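Local coordinates for protein acetyltransferase, GNAT family (PDB 2ATR) that is of unknown function but, as a GNAT-family member, probably transfers an acetyl group from acetyl-CoA to an acceptor that has not been identified, at residues Ser65-Gln70 with Tyr99-Ala104; His40-Tyr45 with Gly93-Ala98; Glu13-Leu18 with Val54-Leu59. One frame throughout, in Å; residues are numbered along the deposited sequence.

Interaction 1: Ser65-Gln70 with Tyr99-Ala104; sequences SSVFVQ and YQVQLA
Two parallel strands pair here, the ends of a beta-alpha-beta unit in the GNAT fold: strand 66-74, helix 83-92, strand 100-102. Side chains one step apart lie on opposite faces of the sheet. Phe68 and Gln102 are neighbours on one face. They run side by side and point the same way, with ring and amide planes 39° apart. Phe68 CD1 touches Gln102 CB at 4.0 Å. Both CG atoms stand anti to the carbonyl carbon, and the Gln102 chain then extends past the ring. On the other face Val67 CB meets Val101 CG2 at 4.0 Å, while helix 83-92 reaches Val101 through Leu92. Farther along, Val69 CB meets Leu103 CB at 3.9 Å. Leu103 holds its CG in the crowded position between backbone N and carbonyl carbon (chi1 61°).

The backbones are joined by four hydrogen bonds. Gln100 N gives to Ser65 O from well above the carbonyl plane. The next three lie nearly along the C=O axes: Val67 N to Gln100 O, Gln102 N to Val67 O, and Val69 N to Gln102 O at 3.0 Å. After these a water takes over, donating to Val69 O at 3.0 Å and weakly accepting from Ala104 N. This is consistent with the splay of the two parallel strands that makes room for acetyl-CoA in GNAT enzymes. A second water lies over one face of the Phe68 ring, offset toward the rim, and its O donates to Val67 O at 3.2 Å.

Interaction 2: His40-Tyr45 with Gly93-Ala98; sequences HSLVIY and GNFKEA
The Phe95 ring takes the methine of Val43 at its edge, near the ring plane, with Val43 CB 4.3 Å from Phe95 CE2. Leu42 comes to the tip of the same ring obliquely. Its CB lies 3.9 Å from Phe95 CZ, and its CD1 also approaches CZ at 4.1 Å. The Tyr45 ring is met at its hydroxyl edge by the side-chain amide of Asn94. The two groups reach toward each other tip to tip, and their planes are 33° apart. Tyr45 OH lies 2.8 Å from the Asn94 amide atom OD1.

Phe95 and Asn94 both carry CG anti to the carbonyl carbon, and both send the side chain toward strand 43-49. Leu42 and Tyr45 have the same first torsion (chi1 -76° for Leu42). The contact joins the start of strand 43-49 to the loop that follows helix 83-92. In the GNAT fold this helix packs on one face of the central sheet, and the loop leads back into the sheet at strand 100-102. Residues Phe95 to Ala98 form a type I turn, closed by Ala98 N giving a hydrogen bond to Phe95 O at 3.0 Å. The turn swings the chain away from Leu42 and Val43 as soon as Phe95 has been placed.

Helix 83-92 continues the same apolar layer. Ala91 touches both Val43 and Tyr45, and Leu87 touches Tyr45. Phe95 also packs on Leu59 of strand 52-61 and on Val67 of strand 66-74.

Interaction 3: Glu13-Leu18 with Val54-Leu59; sequences EDVLHL and VGLIRL
Leu18 lies against the strand with both of its methyls. CD1 presses on Leu56 CB at 3.4 Å, closer than usual van der Waals contact, and also lies 3.7 Å from Gly55 C. CD2 sits 3.7 Å from Val54 C, so this branch packs on backbone. The Leu18 and Leu56 side chains cross obliquely. One turn back, Val15 crosses Leu56 at about a right angle, and its CG1 touches Leu56 CD1 at 3.7 Å. Leu56 turns its CG anti to the backbone N (chi1 169°), which carries CD1 to Val15.

The helix segment 13-18 passes across the strand segment 54-59 at -102°, with the axes 8.6 Å apart at closest approach. The helix is kinked here: the N atoms of His17 and Leu18 lack the usual bond to the turn before. Leu18 N gives instead to Val15 O, three residues back, at 2.8 Å. Val54 and Gly55 both face Ala47 in a classic beta bulge on the edge toward strand 43-49.

In the second shell His17 NE2 is hydrogen-bonded to Val53 O, just before the strand segment. One face of its imidazole carries Leu18 CG, 3.9 Å above the plane and offset toward the rim. Helix 12-20 lies on the side of the mixed GNAT sheet to which Leu56 points, while helix 83-92 meets Ile57 on the other. Aliphatic carbons, partly over peptide backbone, make the first shell. Such contacts are not directional, and the His17 bond to Val53 O adds a directional one beside them.

The three contacts share one mixed sheet. Interactions 1 and 2 have centres 9 Å apart and meet at Val67: its CG2 lies 3.6 Å from Ala98 CB and 3.7 Å from Phe95 CD1. Interaction 3 is farther off, about 19 Å from interaction 1 and 16 Å from interaction 2, centre to centre. Strand 52-61 connects it to both. Gln70 N lies 2.8 Å from Arg58 O, and Leu42 N 2.9 Å from Leu59 O, both probable hydrogen bonds. No ligand marks an active site here. By analogy with other GNAT enzymes, acetyl-CoA would probably bind near the paired strands of interaction 1.

Interaction 1: Ser65-Gln70 with Tyr99-Ala104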
# COMPACT_ATOMS: atom_id res chain seq x y z
N SER A 65 7.70 11.27 -11.54
CA SER A 65 7.68 12.40 -10.59
C SER A 65 6.96 12.06 -9.28
O SER A 65 7.29 12.64 -8.23
CB SER A 65 7.08 13.65 -11.18
OG SER A 65 7.73 13.94 -12.42
N SER A 66 5.99 11.14 -9.36
CA SER A 66 5.11 10.84 -8.22
C SER A 66 4.66 9.40 -8.18
O SER A 66 4.18 8.84 -9.20
CB SER A 66 3.88 11.74 -8.21
OG SER A 66 3.05 11.38 -9.31
N VAL A 67 4.84 8.81 -6.99
CA VAL A 67 4.42 7.48 -6.63
C VAL A 67 3.68 7.57 -5.26
O VAL A 67 4.07 8.33 -4.36
CB VAL A 67 5.62 6.52 -6.54
CG1 VAL A 67 5.18 5.10 -5.99
CG2 VAL A 67 6.32 6.36 -7.95
N PHE A 68 2.57 6.88 -5.14
CA PHE A 68 1.76 6.92 -3.89
C PHE A 68 1.55 5.49 -3.45
O PHE A 68 1.24 4.64 -4.30
CB PHE A 68 0.42 7.64 -4.10
CG PHE A 68 0.57 9.08 -4.58
CD1 PHE A 68 0.64 10.12 -3.66
CD2 PHE A 68 0.74 9.36 -5.95
CE1 PHE A 68 0.77 11.45 -4.08
CE2 PHE A 68 0.92 10.67 -6.36
CZ PHE A 68 0.92 11.72 -5.42
N VAL A 69 1.75 5.23 -2.16
CA VAL A 69 1.50 3.90 -1.58
C VAL A 69 -0.00 3.90 -1.32
O VAL A 69 -0.49 4.52 -0.36
CB VAL A 69 2.27 3.60 -0.23
CG1 VAL A 69 1.82 2.20 0.34
CG2 VAL A 69 3.80 3.56 -0.43
N GLN A 70 -0.75 3.32 -2.25
CA GLN A 70 -2.22 3.42 -2.21
C GLN A 70 -2.86 2.41 -1.25
O GLN A 70 -3.65 2.79 -0.37
CB GLN A 70 -2.76 3.33 -3.63
CG GLN A 70 -4.29 3.30 -3.76
CD GLN A 70 -4.97 4.51 -3.09
OE1 GLN A 70 -4.38 5.57 -2.97
NE2 GLN A 70 -6.18 4.31 -2.60
N TYR A 99 10.72 11.08 -8.08
CA TYR A 99 10.92 12.38 -7.43
C TYR A 99 10.32 12.51 -6.01
O TYR A 99 11.04 12.82 -5.04
CB TYR A 99 10.61 13.59 -8.39
CG TYR A 99 10.92 14.91 -7.70
CD1 TYR A 99 12.24 15.31 -7.46
CD2 TYR A 99 9.90 15.72 -7.22
CE1 TYR A 99 12.53 16.51 -6.77
CE2 TYR A 99 10.18 16.91 -6.51
CZ TYR A 99 11.49 17.28 -6.30
OH TYR A 99 11.76 18.45 -5.62
N GLN A 100 9.03 12.23 -5.87
CA GLN A 100 8.39 12.24 -4.55
C GLN A 100 7.62 10.96 -4.36
O GLN A 100 6.92 10.50 -5.29
CB GLN A 100 7.41 13.41 -4.38
CG GLN A 100 8.13 14.73 -4.36
CD GLN A 100 7.18 15.86 -4.18
OE1 GLN A 100 6.25 16.07 -4.98
NE2 GLN A 100 7.38 16.60 -3.11
N VAL A 101 7.76 10.38 -3.17
CA VAL A 101 6.95 9.21 -2.86
C VAL A 101 6.18 9.53 -1.58
O VAL A 101 6.79 9.96 -0.59
CB VAL A 101 7.81 7.96 -2.71
CG1 VAL A 101 6.94 6.79 -2.33
CG2 VAL A 101 8.57 7.66 -4.06
N GLN A 102 4.86 9.35 -1.61
CA GLN A 102 4.00 9.73 -0.51
C GLN A 102 2.96 8.68 -0.18
O GLN A 102 2.80 7.71 -0.90
CB GLN A 102 3.31 11.08 -0.80
CG GLN A 102 4.28 12.23 -0.98
CD GLN A 102 3.55 13.52 -1.21
OE1 GLN A 102 2.92 14.05 -0.32
NE2 GLN A 102 3.60 14.01 -2.41
N LEU A 103 2.24 8.92 0.92
CA LEU A 103 1.17 8.02 1.39
C LEU A 103 0.36 8.88 2.38
O LEU A 103 0.83 9.97 2.83
CB LEU A 103 1.71 6.74 2.04
CG LEU A 103 2.60 6.75 3.30
CD1 LEU A 103 1.78 6.72 4.62
CD2 LEU A 103 3.47 5.53 3.27
N ALA A 104 -0.82 8.39 2.72
CA ALA A 104 -1.68 9.08 3.72
C ALA A 104 -2.13 7.96 4.67
O ALA A 104 -2.48 6.86 4.22
CB ALA A 104 -2.90 9.77 3.03
O HOH W 1 4.24 11.49 -4.55
O HOH W 2 -2.14 7.00 0.23

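Interaction 2: His40-Tyr45 with Gly93-Ala98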
# COMPACT_ATOMS: atom_id res chain seq x y z
N HIS A 40 -4.88 -0.45 -13.30
CA HIS A 40 -4.31 0.88 -13.65
C HIS A 40 -3.31 1.35 -12.59
O HIS A 40 -3.14 2.56 -12.35
CB HIS A 40 -5.44 1.90 -13.84
CG HIS A 40 -6.39 1.52 -14.94
ND1 HIS A 40 -6.09 1.67 -16.27
CD2 HIS A 40 -7.62 0.96 -14.89
CE1 HIS A 40 -7.11 1.25 -17.00
NE2 HIS A 40 -8.05 0.80 -16.19
N SER A 41 -2.67 0.39 -11.94
CA SER A 41 -1.72 0.67 -10.90
C SER A 41 -0.34 0.54 -11.50
O SER A 41 -0.19 -0.01 -12.58
CB SER A 41 -1.89 -0.32 -9.75
OG SER A 41 -3.23 -0.25 -9.28
N LEU A 42 0.66 1.04 -10.79
CA LEU A 42 2.05 0.97 -11.22
C LEU A 42 2.59 -0.44 -10.94
O LEU A 42 3.27 -1.04 -11.78
CB LEU A 42 2.90 2.00 -10.47
CG LEU A 42 2.81 3.47 -10.86
CD1 LEU A 42 3.47 4.28 -9.76
CD2 LEU A 42 3.51 3.73 -12.23
N VAL A 43 2.27 -0.95 -9.76
CA VAL A 43 2.81 -2.20 -9.28
C VAL A 43 1.94 -2.78 -8.18
O VAL A 43 1.36 -2.05 -7.39
CB VAL A 43 4.27 -2.04 -8.79
CG1 VAL A 43 4.35 -1.75 -7.32
CG2 VAL A 43 5.09 -3.23 -9.15
N ILE A 44 1.85 -4.11 -8.15
CA ILE A 44 1.27 -4.84 -7.02
C ILE A 44 2.16 -5.99 -6.60
O ILE A 44 2.58 -6.77 -7.42
CB ILE A 44 -0.13 -5.34 -7.36
CG1 ILE A 44 -1.07 -4.18 -7.66
CG2 ILE A 44 -0.68 -6.20 -6.25
CD1 ILE A 44 -2.24 -4.56 -8.48
N TYR A 45 2.42 -6.09 -5.30
CA TYR A 45 3.03 -7.28 -4.72
C TYR A 45 2.06 -7.96 -3.75
O TYR A 45 1.32 -7.28 -3.06
CB TYR A 45 4.34 -6.92 -3.99
CG TYR A 45 5.50 -6.57 -4.90
CD1 TYR A 45 6.58 -7.42 -5.03
CD2 TYR A 45 5.52 -5.39 -5.61
CE1 TYR A 45 7.62 -7.11 -5.84
CE2 TYR A 45 6.55 -5.07 -6.43
CZ TYR A 45 7.61 -5.94 -6.55
OH TYR A 45 8.65 -5.61 -7.36
N GLY A 93 11.34 -0.51 -4.15
CA GLY A 93 12.60 -0.81 -4.82
C GLY A 93 12.57 -0.52 -6.32
O GLY A 93 13.61 -0.21 -6.95
N ASN A 94 11.37 -0.60 -6.88
CA ASN A 94 11.16 -0.23 -8.27
C ASN A 94 11.16 1.26 -8.51
O ASN A 94 11.18 1.70 -9.66
CB ASN A 94 9.86 -0.83 -8.77
CG ASN A 94 9.82 -2.31 -8.60
OD1 ASN A 94 9.21 -2.84 -7.65
ND2 ASN A 94 10.51 -3.01 -9.48
N PHE A 95 11.14 2.06 -7.45
CA PHE A 95 10.83 3.48 -7.62
C PHE A 95 11.75 4.35 -6.84
O PHE A 95 11.35 5.45 -6.44
CB PHE A 95 9.36 3.76 -7.32
CG PHE A 95 8.42 3.11 -8.30
CD1 PHE A 95 8.27 3.62 -9.58
CD2 PHE A 95 7.72 1.95 -7.96
CE1 PHE A 95 7.48 2.99 -10.49
CE2 PHE A 95 6.90 1.34 -8.87
CZ PHE A 95 6.77 1.86 -10.13
N LYS A 96 12.99 3.88 -6.67
CA LYS A 96 13.96 4.52 -5.76
C LYS A 96 14.45 5.88 -6.22
O LYS A 96 15.00 6.65 -5.41
CB LYS A 96 15.15 3.57 -5.43
CG LYS A 96 16.00 3.15 -6.65
CD LYS A 96 16.72 1.77 -6.44
CE LYS A 96 17.87 1.49 -7.49
NZ LYS A 96 17.60 2.12 -8.86
N GLU A 97 14.23 6.20 -7.50
CA GLU A 97 14.58 7.51 -8.04
C GLU A 97 13.32 8.37 -8.36
O GLU A 97 13.48 9.49 -8.82
CB GLU A 97 15.48 7.37 -9.30
CG GLU A 97 16.58 6.30 -9.13
CD GLU A 97 17.95 6.71 -9.71
OE1 GLU A 97 17.98 7.31 -10.81
OE2 GLU A 97 19.00 6.41 -9.05
N ALA A 98 12.11 7.86 -8.09
CA ALA A 98 10.88 8.69 -8.28
C ALA A 98 11.05 9.96 -7.49
O ALA A 98 11.51 9.93 -6.35
CB ALA A 98 9.57 7.95 -7.83

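Interaction 3: Glu13-Leu18 with Val54-Leu59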
# COMPACT_ATOMS: atom_id res chain seq x y z
N GLU A 13 -11.25 -11.06 -7.17
CA GLU A 13 -11.61 -12.31 -6.44
C GLU A 13 -10.49 -12.84 -5.59
O GLU A 13 -10.73 -13.28 -4.44
CB GLU A 13 -12.02 -13.43 -7.40
CG GLU A 13 -13.02 -13.01 -8.47
CD GLU A 13 -12.33 -12.70 -9.78
OE1 GLU A 13 -11.46 -13.52 -10.20
OE2 GLU A 13 -12.64 -11.64 -10.38
N ASP A 14 -9.26 -12.79 -6.12
CA ASP A 14 -8.10 -13.34 -5.39
C ASP A 14 -7.66 -12.45 -4.22
O ASP A 14 -6.94 -12.91 -3.32
CB ASP A 14 -6.92 -13.62 -6.35
CG ASP A 14 -7.35 -14.45 -7.61
OD1 ASP A 14 -8.19 -15.40 -7.47
OD2 ASP A 14 -6.88 -14.14 -8.74
N VAL A 15 -8.08 -11.19 -4.21
CA VAL A 15 -7.64 -10.29 -3.12
C VAL A 15 -8.77 -9.66 -2.30
O VAL A 15 -8.51 -8.96 -1.33
CB VAL A 15 -6.74 -9.17 -3.64
CG1 VAL A 15 -5.41 -9.78 -4.15
CG2 VAL A 15 -7.48 -8.36 -4.72
N LEU A 16 -10.01 -9.91 -2.70
CA LEU A 16 -11.17 -9.26 -2.05
C LEU A 16 -11.22 -9.56 -0.57
O LEU A 16 -11.55 -8.68 0.23
CB LEU A 16 -12.48 -9.64 -2.72
CG LEU A 16 -13.75 -8.88 -2.28
CD1 LEU A 16 -13.65 -7.39 -2.55
CD2 LEU A 16 -14.96 -9.47 -2.98
N HIS A 17 -10.86 -10.78 -0.19
CA HIS A 17 -10.74 -11.12 1.24
C HIS A 17 -9.81 -10.17 2.03
O HIS A 17 -10.03 -9.90 3.21
CB HIS A 17 -10.33 -12.61 1.43
CG HIS A 17 -8.91 -12.91 1.05
ND1 HIS A 17 -8.50 -12.94 -0.26
CD2 HIS A 17 -7.83 -13.24 1.80
CE1 HIS A 17 -7.21 -13.20 -0.30
NE2 HIS A 17 -6.78 -13.40 0.94
N LEU A 18 -8.76 -9.66 1.39
CA LEU A 18 -7.87 -8.72 2.08
C LEU A 18 -8.59 -7.36 2.37
O LEU A 18 -8.52 -6.84 3.47
CB LEU A 18 -6.63 -8.46 1.22
CG LEU A 18 -5.66 -9.62 0.94
CD1 LEU A 18 -4.47 -9.13 0.10
CD2 LEU A 18 -5.20 -10.18 2.22
N VAL A 54 -2.02 -13.39 1.96
CA VAL A 54 -2.15 -12.82 3.32
C VAL A 54 -1.86 -11.29 3.36
O VAL A 54 -2.06 -10.65 4.37
CB VAL A 54 -1.42 -13.68 4.45
CG1 VAL A 54 -1.85 -15.18 4.32
CG2 VAL A 54 0.14 -13.58 4.49
N GLY A 55 -1.42 -10.71 2.25
CA GLY A 55 -0.98 -9.29 2.28
C GLY A 55 -0.91 -8.79 0.88
O GLY A 55 -0.78 -9.59 -0.06
N LEU A 56 -1.06 -7.46 0.72
CA LEU A 56 -0.99 -6.82 -0.58
C LEU A 56 -0.37 -5.41 -0.41
O LEU A 56 -0.57 -4.76 0.62
CB LEU A 56 -2.40 -6.75 -1.23
CG LEU A 56 -2.70 -5.92 -2.49
CD1 LEU A 56 -3.90 -6.49 -3.28
CD2 LEU A 56 -2.95 -4.41 -2.09
N ILE A 57 0.39 -4.98 -1.40
CA ILE A 57 0.77 -3.53 -1.52
C ILE A 57 0.43 -3.13 -2.94
O ILE A 57 0.58 -3.93 -3.86
CB ILE A 57 2.24 -3.20 -1.12
CG1 ILE A 57 2.52 -1.63 -1.15
CG2 ILE A 57 3.23 -3.97 -2.03
CD1 ILE A 57 3.90 -1.27 -0.48
N ARG A 58 -0.10 -1.92 -3.10
CA ARG A 58 -0.47 -1.40 -4.39
C ARG A 58 -0.02 0.07 -4.50
O ARG A 58 -0.40 0.95 -3.70
CB ARG A 58 -1.99 -1.49 -4.60
CG ARG A 58 -2.46 -1.14 -5.95
CD ARG A 58 -3.91 -1.58 -6.17
NE ARG A 58 -4.90 -0.69 -5.52
CZ ARG A 58 -5.37 0.45 -6.01
NH1 ARG A 58 -4.88 1.01 -7.13
NH2 ARG A 58 -6.31 1.08 -5.34
N LEU A 59 0.82 0.32 -5.49
CA LEU A 59 1.33 1.68 -5.74
C LEU A 59 0.68 2.25 -6.95
O LEU A 59 0.39 1.52 -7.89
CB LEU A 59 2.84 1.64 -5.95
CG LEU A 59 3.77 0.97 -4.95
CD1 LEU A 59 5.18 1.28 -5.40
CD2 LEU A 59 3.55 1.45 -3.56